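Local atomic coordinates of reticulocyte binding protein (Streptococcus agalactiae COH1, PDB entry 3FAX), a protein that probably hydrolyses alpha-1,6-glucosidic branch links in glycogen and related alpha-glucans, as a type I pullulanase of the alpha-amylase superfamily. Residues 222-227 with 366-371; 318-323 with 347-352; 322-327 with 341-346; 333-338 with 626-631. All coordinates share one frame; numbering follows the deposited sequence.

Contact 1. Residues 222-227 with 366-371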
# COMPACT_ATOMS: atom_id res chain seq x y z
N LYS A 222 7.49 -10.88 -16.11
CA LYS A 222 8.58 -10.38 -15.27
C LYS A 222 9.07 -9.02 -15.71
O LYS A 222 9.74 -8.32 -14.95
CB LYS A 222 9.73 -11.39 -15.23
CG LYS A 222 9.35 -12.72 -14.61
CD LYS A 222 8.92 -12.58 -13.14
CE LYS A 222 8.57 -13.95 -12.52
NZ LYS A 222 7.64 -14.78 -13.37
N SER A 223 8.77 -8.65 -16.95
CA SER A 223 8.92 -7.27 -17.40
C SER A 223 7.97 -7.02 -18.56
O SER A 223 7.23 -7.92 -18.94
CB SER A 223 10.37 -6.94 -17.79
OG SER A 223 10.53 -5.53 -17.94
N LEU A 224 7.99 -5.81 -19.11
CA LEU A 224 7.07 -5.44 -20.19
C LEU A 224 7.73 -4.56 -21.26
O LEU A 224 8.82 -4.00 -21.06
CB LEU A 224 5.86 -4.70 -19.64
CG LEU A 224 5.19 -5.22 -18.37
CD1 LEU A 224 4.31 -4.15 -17.76
CD2 LEU A 224 4.41 -6.50 -18.65
N ALA A 225 7.04 -4.44 -22.39
CA ALA A 225 7.42 -3.47 -23.41
C ALA A 225 7.12 -2.09 -22.84
O ALA A 225 6.34 -1.97 -21.90
CB ALA A 225 6.63 -3.71 -24.69
N GLU A 226 7.76 -1.07 -23.38
CA GLU A 226 7.40 0.30 -23.02
C GLU A 226 5.88 0.45 -23.20
O GLU A 226 5.32 -0.00 -24.19
CB GLU A 226 8.20 1.33 -23.84
CG GLU A 226 7.84 1.48 -25.34
CD GLU A 226 8.39 0.39 -26.26
OE1 GLU A 226 7.99 0.37 -27.44
OE2 GLU A 226 9.22 -0.44 -25.82
N TRP A 227 5.21 1.04 -22.22
CA TRP A 227 3.73 1.06 -22.17
C TRP A 227 3.15 2.47 -22.23
O TRP A 227 3.56 3.36 -21.47
CB TRP A 227 3.24 0.35 -20.91
CG TRP A 227 1.76 0.47 -20.67
CD1 TRP A 227 1.16 1.02 -19.58
CD2 TRP A 227 0.71 0.04 -21.53
NE1 TRP A 227 -0.21 0.96 -19.72
CE2 TRP A 227 -0.51 0.36 -20.91
CE3 TRP A 227 0.68 -0.59 -22.78
CZ2 TRP A 227 -1.75 0.07 -21.48
CZ3 TRP A 227 -0.55 -0.88 -23.35
CH2 TRP A 227 -1.75 -0.55 -22.70
N SER A 366 14.85 -5.24 -19.68
CA SER A 366 15.80 -5.66 -18.64
C SER A 366 16.22 -4.49 -17.72
O SER A 366 16.62 -4.72 -16.58
CB SER A 366 17.03 -6.32 -19.27
OG SER A 366 16.73 -7.60 -19.81
N ALA A 367 16.13 -3.26 -18.23
CA ALA A 367 16.65 -2.09 -17.53
C ALA A 367 15.98 -1.83 -16.18
O ALA A 367 16.67 -1.61 -15.18
CB ALA A 367 16.56 -0.85 -18.42
N ARG A 368 14.64 -1.85 -16.16
CA ARG A 368 13.86 -1.67 -14.93
C ARG A 368 14.46 -2.46 -13.77
O ARG A 368 14.75 -1.91 -12.70
CB ARG A 368 12.44 -2.22 -15.10
CG ARG A 368 11.52 -1.52 -16.07
CD ARG A 368 10.87 -2.54 -16.97
NE ARG A 368 9.48 -2.26 -17.29
CZ ARG A 368 9.04 -1.56 -18.33
NH1 ARG A 368 9.90 -0.98 -19.17
NH2 ARG A 368 7.73 -1.40 -18.51
N ILE A 369 14.63 -3.75 -14.01
CA ILE A 369 15.03 -4.70 -12.98
C ILE A 369 16.43 -4.37 -12.47
O ILE A 369 16.65 -4.28 -11.26
CB ILE A 369 14.97 -6.15 -13.53
CG1 ILE A 369 13.53 -6.51 -13.89
CG2 ILE A 369 15.56 -7.14 -12.53
CD1 ILE A 369 13.39 -7.78 -14.70
N ALA A 370 17.37 -4.15 -13.40
CA ALA A 370 18.74 -3.75 -13.03
C ALA A 370 18.74 -2.40 -12.32
O ALA A 370 19.50 -2.19 -11.38
CB ALA A 370 19.65 -3.73 -14.26
N GLU A 371 17.88 -1.48 -12.77
CA GLU A 371 17.80 -0.15 -12.18
C GLU A 371 17.26 -0.20 -10.75
O GLU A 371 17.86 0.37 -9.84
CB GLU A 371 16.94 0.77 -13.04
CG GLU A 371 17.68 1.28 -14.28
CD GLU A 371 16.75 1.88 -15.31
OE1 GLU A 371 15.79 1.19 -15.72
OE2 GLU A 371 16.99 3.03 -15.72

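Contact 2. Residues 318-323 with 347-352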
# COMPACT_ATOMS: atom_id res chain seq x y z
N VAL A 318 5.73 0.75 -7.44
CA VAL A 318 6.72 0.65 -8.51
C VAL A 318 6.38 -0.46 -9.50
O VAL A 318 6.92 -0.49 -10.62
CB VAL A 318 8.15 0.42 -7.95
CG1 VAL A 318 8.50 1.51 -6.97
CG2 VAL A 318 8.28 -0.95 -7.28
N LEU A 319 5.49 -1.39 -9.12
CA LEU A 319 4.96 -2.36 -10.09
C LEU A 319 4.19 -1.64 -11.18
O LEU A 319 3.67 -0.54 -10.96
CB LEU A 319 4.06 -3.41 -9.44
CG LEU A 319 4.76 -4.43 -8.53
CD1 LEU A 319 3.77 -5.51 -8.16
CD2 LEU A 319 5.99 -5.05 -9.18
N SER A 320 4.12 -2.24 -12.36
CA SER A 320 3.48 -1.62 -13.50
C SER A 320 2.04 -1.23 -13.17
O SER A 320 1.30 -2.02 -12.61
CB SER A 320 3.49 -2.56 -14.72
OG SER A 320 2.56 -2.14 -15.71
N TYR A 321 1.70 0.02 -13.51
CA TYR A 321 0.33 0.53 -13.43
C TYR A 321 -0.13 1.01 -14.80
O TYR A 321 0.69 1.36 -15.65
CB TYR A 321 0.21 1.65 -12.40
CG TYR A 321 1.28 2.72 -12.45
CD1 TYR A 321 1.17 3.82 -13.31
CD2 TYR A 321 2.39 2.66 -11.61
CE1 TYR A 321 2.14 4.81 -13.34
CE2 TYR A 321 3.38 3.64 -11.64
CZ TYR A 321 3.24 4.72 -12.50
OH TYR A 321 4.21 5.70 -12.53
N PHE A 322 -1.45 1.05 -15.00
CA PHE A 322 -2.04 1.11 -16.32
C PHE A 322 -2.04 2.50 -16.98
O PHE A 322 -1.56 2.65 -18.10
CB PHE A 322 -3.48 0.56 -16.27
CG PHE A 322 -4.09 0.30 -17.61
CD1 PHE A 322 -4.05 -0.98 -18.17
CD2 PHE A 322 -4.69 1.33 -18.33
CE1 PHE A 322 -4.61 -1.23 -19.41
CE2 PHE A 322 -5.25 1.09 -19.58
CZ PHE A 322 -5.21 -0.19 -20.12
N TYR A 323 -2.60 3.51 -16.31
CA TYR A 323 -2.81 4.82 -16.94
C TYR A 323 -1.56 5.70 -17.00
O TYR A 323 -1.34 6.54 -16.13
CB TYR A 323 -3.97 5.56 -16.26
CG TYR A 323 -5.32 5.04 -16.69
CD1 TYR A 323 -6.13 4.33 -15.81
CD2 TYR A 323 -5.77 5.23 -17.99
CE1 TYR A 323 -7.36 3.84 -16.20
CE2 TYR A 323 -6.99 4.74 -18.40
CZ TYR A 323 -7.79 4.05 -17.50
OH TYR A 323 -9.00 3.58 -17.92
N ASP A 347 -3.50 1.84 -9.88
CA ASP A 347 -4.33 1.10 -10.85
C ASP A 347 -3.47 -0.01 -11.48
O ASP A 347 -2.93 0.15 -12.57
CB ASP A 347 -4.97 2.03 -11.90
CG ASP A 347 -3.96 2.86 -12.67
OD1 ASP A 347 -3.21 3.64 -12.05
OD2 ASP A 347 -3.95 2.76 -13.92
N PRO A 348 -3.34 -1.14 -10.76
CA PRO A 348 -2.34 -2.13 -11.13
C PRO A 348 -2.56 -2.85 -12.45
O PRO A 348 -3.68 -3.25 -12.76
CB PRO A 348 -2.41 -3.14 -9.98
CG PRO A 348 -2.96 -2.37 -8.86
CD PRO A 348 -3.98 -1.50 -9.48
N GLN A 349 -1.48 -3.02 -13.21
CA GLN A 349 -1.50 -3.76 -14.46
C GLN A 349 -0.82 -5.12 -14.30
O GLN A 349 -1.30 -6.12 -14.80
CB GLN A 349 -0.81 -2.95 -15.55
CG GLN A 349 -0.73 -3.66 -16.88
CD GLN A 349 -0.46 -2.70 -18.01
OE1 GLN A 349 0.41 -1.83 -17.91
NE2 GLN A 349 -1.21 -2.84 -19.10
N SER A 350 0.29 -5.14 -13.59
CA SER A 350 1.02 -6.38 -13.31
C SER A 350 1.40 -6.43 -11.85
O SER A 350 1.59 -5.39 -11.21
CB SER A 350 2.28 -6.45 -14.19
OG SER A 350 2.90 -7.72 -14.10
N TYR A 351 1.51 -7.63 -11.30
CA TYR A 351 1.93 -7.81 -9.91
C TYR A 351 3.39 -8.24 -9.77
O TYR A 351 3.91 -8.20 -8.66
CB TYR A 351 0.98 -8.75 -9.18
CG TYR A 351 -0.35 -8.08 -8.91
CD1 TYR A 351 -0.40 -6.95 -8.10
CD2 TYR A 351 -1.53 -8.54 -9.47
CE1 TYR A 351 -1.57 -6.30 -7.86
CE2 TYR A 351 -2.73 -7.90 -9.21
CZ TYR A 351 -2.74 -6.78 -8.41
OH TYR A 351 -3.91 -6.12 -8.16
N PHE A 352 4.03 -8.61 -10.88
CA PHE A 352 5.44 -9.02 -10.90
C PHE A 352 6.31 -8.06 -11.72
O PHE A 352 7.52 -7.97 -11.50
CB PHE A 352 5.61 -10.40 -11.53
CG PHE A 352 4.98 -11.53 -10.77
CD1 PHE A 352 5.77 -12.41 -10.03
CD2 PHE A 352 3.61 -11.74 -10.83
CE1 PHE A 352 5.19 -13.48 -9.34
CE2 PHE A 352 3.03 -12.80 -10.15
CZ PHE A 352 3.83 -13.67 -9.40

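Contact 3. Residues 322-327 with 341-346. With CA (calcium ion), chain D.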
# COMPACT_ATOMS: atom_id res chain seq x y z
N PHE A 322 -1.45 1.05 -15.00
CA PHE A 322 -2.04 1.11 -16.32
C PHE A 322 -2.04 2.50 -16.98
O PHE A 322 -1.56 2.65 -18.10
CB PHE A 322 -3.48 0.56 -16.27
CG PHE A 322 -4.09 0.30 -17.61
CD1 PHE A 322 -4.05 -0.98 -18.17
CD2 PHE A 322 -4.69 1.33 -18.33
CE1 PHE A 322 -4.61 -1.23 -19.41
CE2 PHE A 322 -5.25 1.09 -19.58
CZ PHE A 322 -5.21 -0.19 -20.12
N TYR A 323 -2.60 3.51 -16.31
CA TYR A 323 -2.81 4.82 -16.94
C TYR A 323 -1.56 5.70 -17.00
O TYR A 323 -1.34 6.54 -16.13
CB TYR A 323 -3.97 5.56 -16.26
CG TYR A 323 -5.32 5.04 -16.69
CD1 TYR A 323 -6.13 4.33 -15.81
CD2 TYR A 323 -5.77 5.23 -17.99
CE1 TYR A 323 -7.36 3.84 -16.20
CE2 TYR A 323 -6.99 4.74 -18.40
CZ TYR A 323 -7.79 4.05 -17.50
OH TYR A 323 -9.00 3.58 -17.92
N VAL A 324 -0.76 5.51 -18.05
CA VAL A 324 0.49 6.24 -18.23
C VAL A 324 1.02 6.18 -19.64
O VAL A 324 0.69 5.28 -20.41
CB VAL A 324 1.62 5.68 -17.33
CG1 VAL A 324 1.67 6.43 -16.03
CG2 VAL A 324 1.46 4.17 -17.12
N ASN A 325 1.85 7.17 -19.96
CA ASN A 325 2.70 7.15 -21.14
C ASN A 325 4.14 7.15 -20.64
O ASN A 325 4.67 8.19 -20.26
CB ASN A 325 2.44 8.37 -22.02
CG ASN A 325 3.35 8.43 -23.24
OD1 ASN A 325 3.99 7.44 -23.60
ND2 ASN A 325 3.40 9.59 -23.87
N GLU A 326 4.76 5.98 -20.63
CA GLU A 326 6.11 5.83 -20.10
C GLU A 326 7.17 6.45 -21.01
O GLU A 326 8.34 6.53 -20.63
CB GLU A 326 6.42 4.36 -19.86
CG GLU A 326 5.57 3.74 -18.77
CD GLU A 326 5.60 2.23 -18.78
OE1 GLU A 326 6.37 1.65 -19.56
OE2 GLU A 326 4.84 1.63 -17.99
N MET A 327 6.76 6.88 -22.20
CA MET A 327 7.65 7.57 -23.13
C MET A 327 7.63 9.10 -22.94
O MET A 327 8.40 9.81 -23.59
CB MET A 327 7.26 7.23 -24.58
CG MET A 327 7.21 5.73 -24.88
SD MET A 327 8.72 4.85 -24.41
CE MET A 327 9.98 5.77 -25.31
N ASN A 341 -0.03 13.01 -16.70
CA ASN A 341 0.63 11.73 -16.91
C ASN A 341 1.20 11.17 -15.60
O ASN A 341 1.52 9.98 -15.49
CB ASN A 341 1.74 11.84 -17.96
CG ASN A 341 2.17 10.49 -18.49
OD1 ASN A 341 1.35 9.68 -18.92
ND2 ASN A 341 3.47 10.22 -18.44
N TYR A 342 1.34 12.06 -14.62
CA TYR A 342 1.61 11.65 -13.25
C TYR A 342 0.58 10.62 -12.78
O TYR A 342 -0.62 10.71 -13.11
CB TYR A 342 1.59 12.85 -12.32
CG TYR A 342 2.02 12.53 -10.91
CD1 TYR A 342 3.37 12.55 -10.55
CD2 TYR A 342 1.09 12.19 -9.93
CE1 TYR A 342 3.77 12.25 -9.26
CE2 TYR A 342 1.48 11.90 -8.64
CZ TYR A 342 2.82 11.93 -8.31
OH TYR A 342 3.21 11.62 -7.03
N ASN A 343 1.06 9.65 -12.01
CA ASN A 343 0.20 8.64 -11.43
C ASN A 343 0.89 8.09 -10.18
O ASN A 343 2.08 7.75 -10.22
CB ASN A 343 -0.05 7.55 -12.46
CG ASN A 343 -1.13 6.57 -12.06
OD1 ASN A 343 -1.52 6.49 -10.89
ND2 ASN A 343 -1.60 5.81 -13.03
N TRP A 344 0.16 8.05 -9.06
CA TRP A 344 0.64 7.41 -7.83
C TRP A 344 0.96 5.93 -8.07
O TRP A 344 1.94 5.40 -7.56
CB TRP A 344 -0.39 7.52 -6.70
CG TRP A 344 -0.34 8.80 -5.89
CD1 TRP A 344 0.69 9.70 -5.83
CD2 TRP A 344 -1.35 9.28 -5.01
NE1 TRP A 344 0.36 10.72 -4.98
CE2 TRP A 344 -0.88 10.49 -4.46
CE3 TRP A 344 -2.61 8.82 -4.63
CZ2 TRP A 344 -1.63 11.24 -3.55
CZ3 TRP A 344 -3.35 9.56 -3.72
CH2 TRP A 344 -2.86 10.75 -3.20
N GLY A 345 0.09 5.29 -8.84
CA GLY A 345 0.30 3.91 -9.26
C GLY A 345 -0.69 2.93 -8.69
O GLY A 345 -0.41 1.74 -8.65
N TYR A 346 -1.87 3.42 -8.28
CA TYR A 346 -2.88 2.61 -7.64
C TYR A 346 -3.93 2.08 -8.63
O TYR A 346 -5.09 1.90 -8.28
CB TYR A 346 -3.55 3.37 -6.48
CG TYR A 346 -2.58 3.64 -5.35
CD1 TYR A 346 -2.02 2.59 -4.64
CD2 TYR A 346 -2.20 4.94 -5.02
CE1 TYR A 346 -1.12 2.81 -3.62
CE2 TYR A 346 -1.29 5.17 -4.00
CZ TYR A 346 -0.76 4.11 -3.30
OH TYR A 346 0.15 4.32 -2.28
CA CA D . -2.71 10.40 -14.21

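Contact 4. Residues 333-338 with 626-631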
# COMPACT_ATOMS: atom_id res chain seq x y z
N THR A 333 4.45 21.49 -15.40
CA THR A 333 4.77 22.68 -14.62
C THR A 333 3.52 23.47 -14.20
O THR A 333 3.57 24.22 -13.22
CB THR A 333 5.73 23.60 -15.40
OG1 THR A 333 5.16 23.93 -16.67
CG2 THR A 333 7.07 22.92 -15.62
N ALA A 334 2.42 23.31 -14.93
CA ALA A 334 1.14 23.92 -14.55
C ALA A 334 0.60 23.24 -13.29
O ALA A 334 0.75 22.03 -13.13
CB ALA A 334 0.14 23.80 -15.69
N TYR A 335 -0.02 24.02 -12.41
CA TYR A 335 -0.63 23.51 -11.19
C TYR A 335 -2.06 23.01 -11.45
O TYR A 335 -2.98 23.81 -11.61
CB TYR A 335 -0.65 24.59 -10.10
CG TYR A 335 0.71 24.93 -9.52
CD1 TYR A 335 1.08 24.48 -8.25
CD2 TYR A 335 1.63 25.69 -10.24
CE1 TYR A 335 2.32 24.79 -7.70
CE2 TYR A 335 2.88 26.00 -9.70
CZ TYR A 335 3.22 25.55 -8.43
OH TYR A 335 4.45 25.84 -7.88
N THR A 336 -2.23 21.70 -11.47
CA THR A 336 -3.53 21.07 -11.77
C THR A 336 -3.71 19.78 -10.98
O THR A 336 -2.73 19.19 -10.51
CB THR A 336 -3.62 20.74 -13.27
OG1 THR A 336 -2.47 19.98 -13.65
CG2 THR A 336 -3.70 22.01 -14.11
N SER A 337 -4.96 19.34 -10.84
CA SER A 337 -5.32 18.13 -10.09
C SER A 337 -6.04 17.08 -10.95
O SER A 337 -6.70 16.18 -10.42
CB SER A 337 -6.20 18.51 -8.91
OG SER A 337 -7.44 19.03 -9.34
N SER A 338 -5.90 17.19 -12.27
CA SER A 338 -6.55 16.28 -13.22
C SER A 338 -5.69 16.16 -14.47
O SER A 338 -4.86 17.03 -14.75
CB SER A 338 -7.93 16.81 -13.62
OG SER A 338 -8.89 16.61 -12.61
N THR A 626 3.70 21.07 1.05
CA THR A 626 2.36 21.57 0.74
C THR A 626 1.92 21.18 -0.67
O THR A 626 2.75 21.03 -1.57
CB THR A 626 2.27 23.11 0.90
OG1 THR A 626 0.94 23.56 0.63
CG2 THR A 626 3.23 23.81 -0.06
N LYS A 627 0.60 21.02 -0.84
CA LYS A 627 -0.00 20.72 -2.14
C LYS A 627 -0.87 21.90 -2.58
O LYS A 627 -2.02 21.74 -3.01
CB LYS A 627 -0.77 19.40 -2.08
CG LYS A 627 0.16 18.18 -2.08
CD LYS A 627 -0.52 16.90 -1.60
CE LYS A 627 0.46 15.73 -1.57
NZ LYS A 627 -0.22 14.41 -1.44
N ARG A 628 -0.27 23.08 -2.47
CA ARG A 628 -0.88 24.36 -2.84
C ARG A 628 -1.28 24.44 -4.32
O ARG A 628 -0.47 24.17 -5.19
CB ARG A 628 0.13 25.48 -2.55
CG ARG A 628 1.40 25.42 -3.44
CD ARG A 628 2.64 26.05 -2.81
NE ARG A 628 2.35 27.24 -2.01
CZ ARG A 628 3.26 27.88 -1.28
NH1 ARG A 628 4.52 27.44 -1.26
NH2 ARG A 628 2.92 28.94 -0.57
N LEU A 629 -2.53 24.82 -4.58
CA LEU A 629 -3.02 24.99 -5.96
C LEU A 629 -2.70 26.41 -6.48
O LEU A 629 -3.57 27.28 -6.55
CB LEU A 629 -4.53 24.69 -6.04
CG LEU A 629 -5.14 24.52 -7.44
CD1 LEU A 629 -4.54 23.32 -8.17
CD2 LEU A 629 -6.66 24.38 -7.37
N LEU A 630 -1.44 26.62 -6.86
CA LEU A 630 -0.97 27.91 -7.38
C LEU A 630 -1.36 28.10 -8.85
O LEU A 630 -0.50 28.35 -9.71
CB LEU A 630 0.55 28.03 -7.20
CG LEU A 630 1.09 28.52 -5.86
CD1 LEU A 630 0.16 28.21 -4.70
CD2 LEU A 630 2.49 27.93 -5.63
N ASN A 631 -2.66 28.01 -9.13
CA ASN A 631 -3.19 28.16 -10.48
C ASN A 631 -3.97 29.48 -10.57
O ASN A 631 -4.83 29.74 -9.73
CB ASN A 631 -4.10 26.98 -10.81
CG ASN A 631 -4.23 26.71 -12.30
OD1 ASN A 631 -3.53 27.32 -13.12
ND2 ASN A 631 -5.12 25.79 -12.65

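Contact 1. Residues 222-227 with 366-371
The guanidinium of Arg368 lies flat against the backbone of Leu224, whose carbonyl O sits 3.6 Å above the plane, over the centre of the group. A positive planar group meeting a carbonyl oxygen face-on would be favoured electrostatically; NE donates to Leu354 O and NH1 more weakly to Pro362 O, while NH2 has a long, weak ion pair with Glu326. Separate parts of the single loop before helix 365-381, together with residues 222-227, thus surround one buried charge, a task for which arginine, with donors on three sides, is well fitted. Nearer the helix, the hydroxyl of Ser223 rests on the aliphatic part of the same side chain, with Ser223 OG 3.2 Å from Arg368 CD. It has swung opposite its own backbone N (chi1 -167°), and it is hydrogen-bonded to Pro365 O beside the start of helix 365-381. Ile369 adds a van der Waals touch, its CD1 methyl lying 3.7 Å from Lys222 O, while the amine of Lys222 turns back to Tyr220 O. The small Ser223 leaves room for the arginine's aliphatic chain to pass. The helix is the one following the second strand of the parallel eight-stranded barrel, and the loop connects strands 214-216 and 241-242 of a separate antiparallel sheet, so the packing is an interface between the beta-rich module and the alpha-amylase (beta/alpha)8 barrel.

Contact 2. Residues 318-323 with 347-352
An isolated antiparallel beta bridge, Tyr321 opposite Pro348, draws together two parts of the long loop that joins barrel strand 312-315 to helix 365-381. The two are a non-hydrogen-bonded pair, their CA atoms 4.4 Å apart, and the bonds fall on their neighbours. On one flank Gln349 N donates to Ser320 O at 3.0 Å, almost straight at 168°, and Ser350 N adds a weak second bond to the same oxygen. On the other, Phe322 N donates to Asp347 O at 3.0 Å, approaching nearly along the C=O axis. Because the bridge asks no N-H of residue 348, proline, which lacks one, is compatible with this position. Asp347 and Pro348 close the sequence Tyr-Asn-Trp-Gly-Tyr-Asp-Pro, a signature of type I pullulanases, so the bridge ties that motif to the chain leaving the second barrel strand. Asp347 was modelled in two conformers, which makes its side-chain bonds provisional. In the one given, its CG is tucked between backbone N and carbonyl carbon (chi1 57°), and OD2 receives a hydrogen bond from Tyr323 N on its syn lone pair at 2.8 Å. The extended chain of Gln349 passes the Ser320 hydroxyl and brings its amide beside the Phe322 ring, the planes 52° apart. Farther along, Leu319 CB lies 3.6 Å from Ser350 O, while beyond them Tyr351 stacks on Tyr392 and its hydroxyl is hydrogen-bonded to Val391 O.

Contact 3. Residues 322-327 with 341-346
With their CG atoms extended away from their own backbone nitrogens, Asn341 (chi1 -164°) and Asn343 (chi1 -169°) reach across to the backbone of residues 323-325. Asn343 belongs to the Tyr-Asn-Trp-Gly-Tyr-Asp-Pro signature of type I pullulanases, within the loop that follows the second strand of the barrel. The amide of Asn341 grips a single residue twice: its OD1 accepts from Asn325 N at 2.8 Å, in the carbonyl plane and on a lone pair, while its ND2 donates to Asn325 O at 3.0 Å from above the plane of that carbonyl. Carrying both a donor and an acceptor, asparagine can offer the C=O and N-H that a neighbouring peptide would. Asn343 ND2 donates to Tyr323 O at 3.2 Å, bracing the residue at the centre of an inverse gamma turn. Val324 CG1 meets the backbone Asn341 O at 3.6 Å and packs on Asn343 CB, the side chains of Val324 and Asn343 crossing at about a right angle. Both chains also fold on themselves through Asx turns, Asn325 OD1 accepting from Met327 N and Asn343 OD1 from Gly345 N; the positive phi of Gly345 (113°) suits a residue without a side chain. Between the two asparagines, Tyr342 turns its carbonyl to a calcium ion also bound by Asn340 O and Asp665 OD1, and the distance from Tyr342 O to the metal is 2.4 Å.

Contact 4. Residues 333-338 with 626-631
One face of the Tyr335 ring is covered by Leu630, whose CB stands 3.6 Å from the ring centroid and only 6° off its normal, a well-centred CH-pi contact. The two side chains run side by side in the same direction, so Leu630 CD2 reaches the far end of the ring, 3.6 Å from Tyr335 OH. Backbone oxygens approach the ring carbons too: Arg628 O comes in obliquely, 3.4 Å from Tyr335 CD1, and Leu630 O lies 3.4 Å from Tyr335 CD2. Inverse gamma turns centred on Leu629 and Leu630, closed by weak bonds, give residues 626-631 the kinked course that fits round the aromatic side chain. Leu629 CD1 packs 3.8 Å from Tyr335 O. Asn631 ND2 is 3.1 Å from that same Tyr335 O, but the angle is too poor for a hydrogen bond. A broad tyrosine serves this surface contact, its hydrocarbon ring packed against leucine. Its side chain also touches Ala669 and Ile670 on helix 668-671. A backbone bond from Thr336 to Ser667 joins the loop after the second barrel strand to the chain following the eighth, and one between Leu629 and Tyr658 holds residues 626-631 to strand 658-660.

Contacts 1 and 2 are buried, contact 3 is partly so, and contact 4 lies at the surface. All four draw on the chain between barrel strand 312-315 and the end of helix 365-381. Contacts 2 and 3 share Phe322 and Tyr323 and fasten different parts of one loop, the former mainly by backbone pairing, the latter by asparagine amides beside calcium. Contact 1 instead relies on a buried arginine packed across an interface; it touches both of them through Trp227, whose NE1 is probably hydrogen-bonded to Phe322 O. Contact 4, about 17 Å from contact 1 between nearest atoms, meets contact 3 only where Trp344 packs on Lys627, and depends on aromatic-aliphatic packing.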